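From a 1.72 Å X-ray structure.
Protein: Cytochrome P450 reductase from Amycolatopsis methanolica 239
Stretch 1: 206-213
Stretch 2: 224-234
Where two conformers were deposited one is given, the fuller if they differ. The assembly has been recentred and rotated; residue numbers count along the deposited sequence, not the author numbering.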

ATOM      1  N   ASP A 206      16.407  -2.947 -13.149  1.00 40.25           N
ATOM      2  CA  ASP A 206      17.768  -2.647 -13.573  1.00 39.93           C
ATOM      3  C   ASP A 206      18.741  -2.465 -12.416  1.00 38.24           C
ATOM      4  O   ASP A 206      19.917  -2.185 -12.665  1.00 37.79           O
ATOM      5  CB  ASP A 206      17.786  -1.390 -14.458  1.00 49.57           C
ATOM      6  CG  ASP A 206      17.100  -0.185 -13.807  1.00 53.24           C
ATOM      7  OD1 ASP A 206      16.847  -0.200 -12.582  1.00 46.96           O
ATOM      8  OD2 ASP A 206      16.804   0.787 -14.536  1.00 50.51           O
ATOM      9  N   GLY A 207      18.299  -2.607 -11.168  1.00 31.08           N
ATOM     10  CA  GLY A 207      19.226  -2.440 -10.065  1.00 28.16           C
ATOM     11  C   GLY A 207      19.614  -1.007  -9.776  1.00 25.97           C
ATOM     12  O   GLY A 207      20.588  -0.780  -9.051  1.00 26.41           O
ATOM     13  N   GLY A 208      18.895  -0.032 -10.336  1.00 27.85           N
ATOM     14  CA  GLY A 208      19.215   1.364 -10.126  1.00 26.06           C
ATOM     15  C   GLY A 208      18.902   1.808  -8.708  1.00 21.79           C
ATOM     16  O   GLY A 208      18.187   1.130  -7.967  1.00 22.32           O
ATOM     17  N   PRO A 209      19.398   2.985  -8.326  1.00 19.39           N
ATOM     18  CA  PRO A 209      19.213   3.464  -6.949  1.00 17.80           C
ATOM     19  C   PRO A 209      17.762   3.777  -6.635  1.00 17.60           C
ATOM     20  O   PRO A 209      16.997   4.248  -7.488  1.00 17.36           O
ATOM     21  CB  PRO A 209      20.059   4.743  -6.896  1.00 17.58           C
ATOM     22  CG  PRO A 209      20.163   5.176  -8.357  1.00 17.72           C
ATOM     23  CD  PRO A 209      20.206   3.905  -9.142  1.00 19.46           C
ATOM     24  N   MET A 210      17.399   3.559  -5.368  1.00 15.95           N
ATOM     25  CA  MET A 210      16.037   3.796  -4.901  1.00 16.38           C
ATOM     26  C   MET A 210      16.047   4.651  -3.647  1.00 15.93           C
ATOM     27  O   MET A 210      16.862   4.431  -2.743  1.00 18.11           O
ATOM     28  CB  MET A 210      15.304   2.481  -4.554  1.00 23.87           C
ATOM     29  CG  MET A 210      15.336   1.429  -5.615  1.00 27.80           C
ATOM     30  SD  MET A 210      14.904  -0.205  -4.963  1.00 22.16           S
ATOM     31  CE  MET A 210      13.546   0.131  -3.864  1.00 19.26           C
ATOM     32  N   VAL A 211      15.116   5.604  -3.571  1.00 15.07           N
ATOM     33  CA  VAL A 211      14.832   6.295  -2.319  1.00 15.23           C
ATOM     34  C   VAL A 211      13.428   5.915  -1.886  1.00 18.35           C
ATOM     35  O   VAL A 211      12.506   5.863  -2.710  1.00 16.72           O
ATOM     36  CB  VAL A 211      15.003   7.820  -2.432  1.00 15.64           C
ATOM     37  CG1 VAL A 211      14.122   8.397  -3.569  1.00 17.00           C
ATOM     38  CG2 VAL A 211      14.670   8.467  -1.092  1.00 15.93           C
ATOM     39  N   LEU A 212      13.286   5.577  -0.607  1.00 14.85           N
ATOM     40  CA  LEU A 212      12.010   5.186  -0.028  1.00 14.84           C
ATOM     41  C   LEU A 212      11.740   6.115   1.137  1.00 18.37           C
ATOM     42  O   LEU A 212      12.606   6.296   2.002  1.00 17.61           O
ATOM     43  CB  LEU A 212      12.039   3.727   0.433  1.00 16.79           C
ATOM     44  CG  LEU A 212      12.314   2.775  -0.731  1.00 17.15           C
ATOM     45  CD1 LEU A 212      13.787   2.407  -0.671  1.00 23.32           C
ATOM     46  CD2 LEU A 212      11.438   1.523  -0.680  1.00 24.61           C
ATOM     47  N   ILE A 213      10.559   6.725   1.154  1.00 14.42           N
ATOM     48  CA  ILE A 213      10.242   7.714   2.179  1.00 14.90           C
ATOM     49  C   ILE A 213       8.916   7.342   2.822  1.00 19.49           C
ATOM     50  O   ILE A 213       7.892   7.238   2.133  1.00 18.08           O
ATOM     51  CB  ILE A 213      10.211   9.137   1.612  1.00 20.52           C
ATOM     52  CG1 ILE A 213      11.640   9.475   1.123  1.00 24.20           C
ATOM     53  CG2 ILE A 213       9.820  10.116   2.706  1.00 28.15           C
ATOM     54  CD1 ILE A 213      11.844  10.886   0.712  1.00 27.90           C
ATOM     55  N   GLY A 224       9.323  -4.143   3.444  1.00 19.11           N
ATOM     56  CA  GLY A 224       9.294  -5.295   2.557  1.00 17.94           C
ATOM     57  C   GLY A 224       9.909  -4.991   1.200  1.00 19.37           C
ATOM     58  O   GLY A 224      10.629  -5.820   0.628  1.00 18.16           O
ATOM     59  N   ILE A 225       9.625  -3.807   0.662  1.00 15.99           N
ATOM     60  CA  ILE A 225      10.162  -3.436  -0.645  1.00 15.47           C
ATOM     61  C   ILE A 225      11.685  -3.324  -0.589  1.00 17.40           C
ATOM     62  O   ILE A 225      12.392  -3.820  -1.471  1.00 17.11           O
ATOM     63  CB  ILE A 225       9.514  -2.130  -1.141  1.00 15.60           C
ATOM     64  CG1 ILE A 225       8.043  -2.380  -1.500  1.00 14.04           C
ATOM     65  CG2 ILE A 225      10.270  -1.594  -2.361  1.00 17.85           C
ATOM     66  CD1 ILE A 225       7.208  -1.118  -1.508  1.00 14.38           C
ATOM     67  N   ALA A 226      12.210  -2.638   0.431  1.00 16.52           N
ATOM     68  CA  ALA A 226      13.660  -2.465   0.536  1.00 18.31           C
ATOM     69  C   ALA A 226      14.372  -3.805   0.688  1.00 19.03           C
ATOM     70  O   ALA A 226      15.394  -4.054   0.037  1.00 20.63           O
ATOM     71  CB  ALA A 226      13.999  -1.554   1.717  1.00 19.91           C
ATOM     72  N   ARG A 227      13.853  -4.679   1.554  0.52 17.02           N
ATOM     73  CA  ARG A 227      14.485  -5.983   1.726  0.52 20.37           C
ATOM     74  C   ARG A 227      14.428  -6.797   0.442  0.52 21.56           C
ATOM     75  O   ARG A 227      15.385  -7.500   0.100  0.52 23.75           O
ATOM     76  CB  ARG A 227      13.819  -6.744   2.870  0.52 20.97           C
ATOM     77  CG  ARG A 227      14.131  -6.189   4.242  0.52 21.57           C
ATOM     78  CD  ARG A 227      13.690  -7.166   5.324  0.52 25.03           C
ATOM     79  NE  ARG A 227      12.246  -7.166   5.548  0.52 24.15           N
ATOM     80  CZ  ARG A 227      11.573  -8.201   6.051  0.52 24.30           C
ATOM     81  NH1 ARG A 227      10.257  -8.124   6.243  0.52 18.81           N
ATOM     82  NH2 ARG A 227      12.218  -9.318   6.356  0.52 28.14           N
ATOM     83  N   THR A 228      13.308  -6.727  -0.277  1.00 19.71           N
ATOM     84  CA  THR A 228      13.209  -7.463  -1.533  1.00 18.46           C
ATOM     85  C   THR A 228      14.197  -6.929  -2.561  1.00 23.17           C
ATOM     86  O   THR A 228      14.850  -7.708  -3.267  1.00 21.81           O
ATOM     87  CB  THR A 228      11.779  -7.380  -2.076  1.00 18.61           C
ATOM     88  OG1 THR A 228      10.878  -7.900  -1.078  1.00 21.14           O
ATOM     89  CG2 THR A 228      11.663  -8.187  -3.369  1.00 21.25           C
ATOM     90  N   ALA A 229      14.324  -5.602  -2.654  1.00 16.56           N
ATOM     91  CA  ALA A 229      15.211  -5.014  -3.649  1.00 18.21           C
ATOM     92  C   ALA A 229      16.653  -5.372  -3.354  1.00 21.11           C
ATOM     93  O   ALA A 229      17.447  -5.601  -4.272  1.00 21.31           O
ATOM     94  CB  ALA A 229      15.041  -3.493  -3.670  1.00 18.09           C
ATOM     95  N   LEU A 230      17.004  -5.408  -2.073  1.00 18.49           N
ATOM     96  CA  LEU A 230      18.375  -5.720  -1.691  1.00 20.84           C
ATOM     97  C   LEU A 230      18.689  -7.197  -1.885  1.00 26.26           C
ATOM     98  O   LEU A 230      19.834  -7.554  -2.191  1.00 28.48           O
ATOM     99  CB  LEU A 230      18.603  -5.292  -0.241  1.00 20.76           C
ATOM    100  CG  LEU A 230      18.726  -3.779  -0.026  1.00 19.65           C
ATOM    101  CD1 LEU A 230      18.674  -3.426   1.478  1.00 25.17           C
ATOM    102  CD2 LEU A 230      20.001  -3.215  -0.682  1.00 21.52           C
ATOM    103  N   ALA A 231      17.695  -8.077  -1.728  1.00 23.84           N
ATOM    104  CA  ALA A 231      17.936  -9.489  -2.017  1.00 26.63           C
ATOM    105  C   ALA A 231      18.239  -9.696  -3.499  1.00 32.35           C
ATOM    106  O   ALA A 231      19.134 -10.474  -3.854  1.00 33.91           O
ATOM    107  CB  ALA A 231      16.738 -10.332  -1.578  1.00 29.66           C
ATOM    108  N   ARG A 232      17.523  -8.981  -4.375  1.00 28.81           N
ATOM    109  CA  ARG A 232      17.763  -9.062  -5.814  1.00 28.06           C
ATOM    110  C   ARG A 232      19.124  -8.495  -6.195  1.00 26.58           C
ATOM    111  O   ARG A 232      19.814  -9.046  -7.064  1.00 29.01           O
ATOM    112  CB  ARG A 232      16.678  -8.296  -6.576  1.00 23.47           C
ATOM    113  CG  ARG A 232      15.267  -8.800  -6.396  1.00 24.03           C
ATOM    114  CD  ARG A 232      14.305  -7.854  -7.100  1.00 27.46           C
ATOM    115  NE  ARG A 232      12.941  -8.373  -7.071  1.00 27.58           N
ATOM    116  CZ  ARG A 232      11.943  -7.843  -7.764  1.00 23.66           C
ATOM    117  NH1 ARG A 232      12.173  -6.783  -8.529  1.00 27.77           N
ATOM    118  NH2 ARG A 232      10.726  -8.383  -7.692  1.00 29.33           N
ATOM    119  N   HIS A 233      19.497  -7.359  -5.606  1.00 24.95           N
ATOM    120  CA  HIS A 233      20.730  -6.652  -5.957  1.00 26.68           C
ATOM    121  C   HIS A 233      21.405  -6.212  -4.666  1.00 23.71           C
ATOM    122  O   HIS A 233      21.191  -5.091  -4.189  1.00 26.00           O
ATOM    123  CB  HIS A 233      20.445  -5.452  -6.862  1.00 30.78           C
ATOM    124  CG  HIS A 233      20.033  -5.829  -8.254  1.00 34.98           C
ATOM    125  ND1 HIS A 233      18.723  -5.794  -8.681  1.00 40.03           N
ATOM    126  CD2 HIS A 233      20.763  -6.248  -9.313  1.00 39.39           C
ATOM    127  CE1 HIS A 233      18.663  -6.175  -9.944  1.00 38.78           C
ATOM    128  NE2 HIS A 233      19.887  -6.455 -10.352  1.00 41.58           N
ATOM    129  N   PRO A 234      22.236  -7.070  -4.074  1.00 23.15           N
ATOM    130  CA  PRO A 234      22.738  -6.801  -2.715  1.00 27.89           C
ATOM    131  C   PRO A 234      23.584  -5.548  -2.583  1.00 27.70           C
ATOM    132  O   PRO A 234      23.697  -5.015  -1.474  1.00 28.21           O
ATOM    133  CB  PRO A 234      23.559  -8.057  -2.396  1.00 31.31           C
ATOM    134  CG  PRO A 234      22.912  -9.125  -3.213  1.00 36.18           C
ATOM    135  CD  PRO A 234      22.480  -8.461  -4.490  1.00 27.58           C
TER

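This is a small, mainly apolar strand-on-helix packing contact, closed at one end by a glycine lying over the face of a histidine ring, and no hydrogen bond crosses it. The strand 210-213 and the helix 224-232 run nearly antiparallel, at 163° between their N-to-C directions, and their axes come no nearer than 10.2 Å. That spacing leaves room for one layer of side chains between the two backbones, and the contact buries 264 Å² in all.

The strand supplies its half of the layer by simple alternation. Met210 and Leu212 point toward the helix, while Val211 and Ile213 are out of its reach. On the helix, Ile225 and Ala229 point toward the strand; they sit four residues apart, about one turn, and so share a face. Ala226 stands beside them with its CB directed sideways.

Long Met210 meets short Ala229, while Leu212 packs on Ile225. Met210 SD lies 3.5 Å from Ala229 CB, a close approach. With chi1 m, chi2 t and chi3 p, the methionine carries its terminal methyl toward the N-terminal part of the helix, where Met210 CE lies 4.0 Å from Ile225 CG2. Met210 thus spans both inward-facing helix positions. Ile225 CG2 is also 3.7 Å from Leu212 CD2, so a single methyl branch is shared by the two strand side chains. Leu212 further approaches the helix backbone near Ala226, with CD2 4.4 Å from Ala226 N; its chi2 of 100° lies between the usual wells.

At the far end the rule changes from side chain against side chain to backbone against ring. His233 is the first residue to leave helical geometry, yet His233 N still donates to Ala229 O at 3.0 Å, which ties it to the last turn. Its side chain points toward the loop before the strand, and Gly207 CA sits over one face of the ring, 3.8 Å from the centroid of the His233 ring and 14° off the normal, a CH-pi contact. Two features suit glycine here: phi is positive, at 75°, and an ideal CB would lie only 3.2 Å from His233 CD2, a tight fit.

The loop that presents Gly207 is braced locally. Gly208 N donates to Asp206 OD1 at 3.0 Å, closing the turn around the glycine, while the CB of Asp206 points away from the helix. That hydrogen bond lies within the loop; across the stretches the contact is apolar packing and one CH-pi contact.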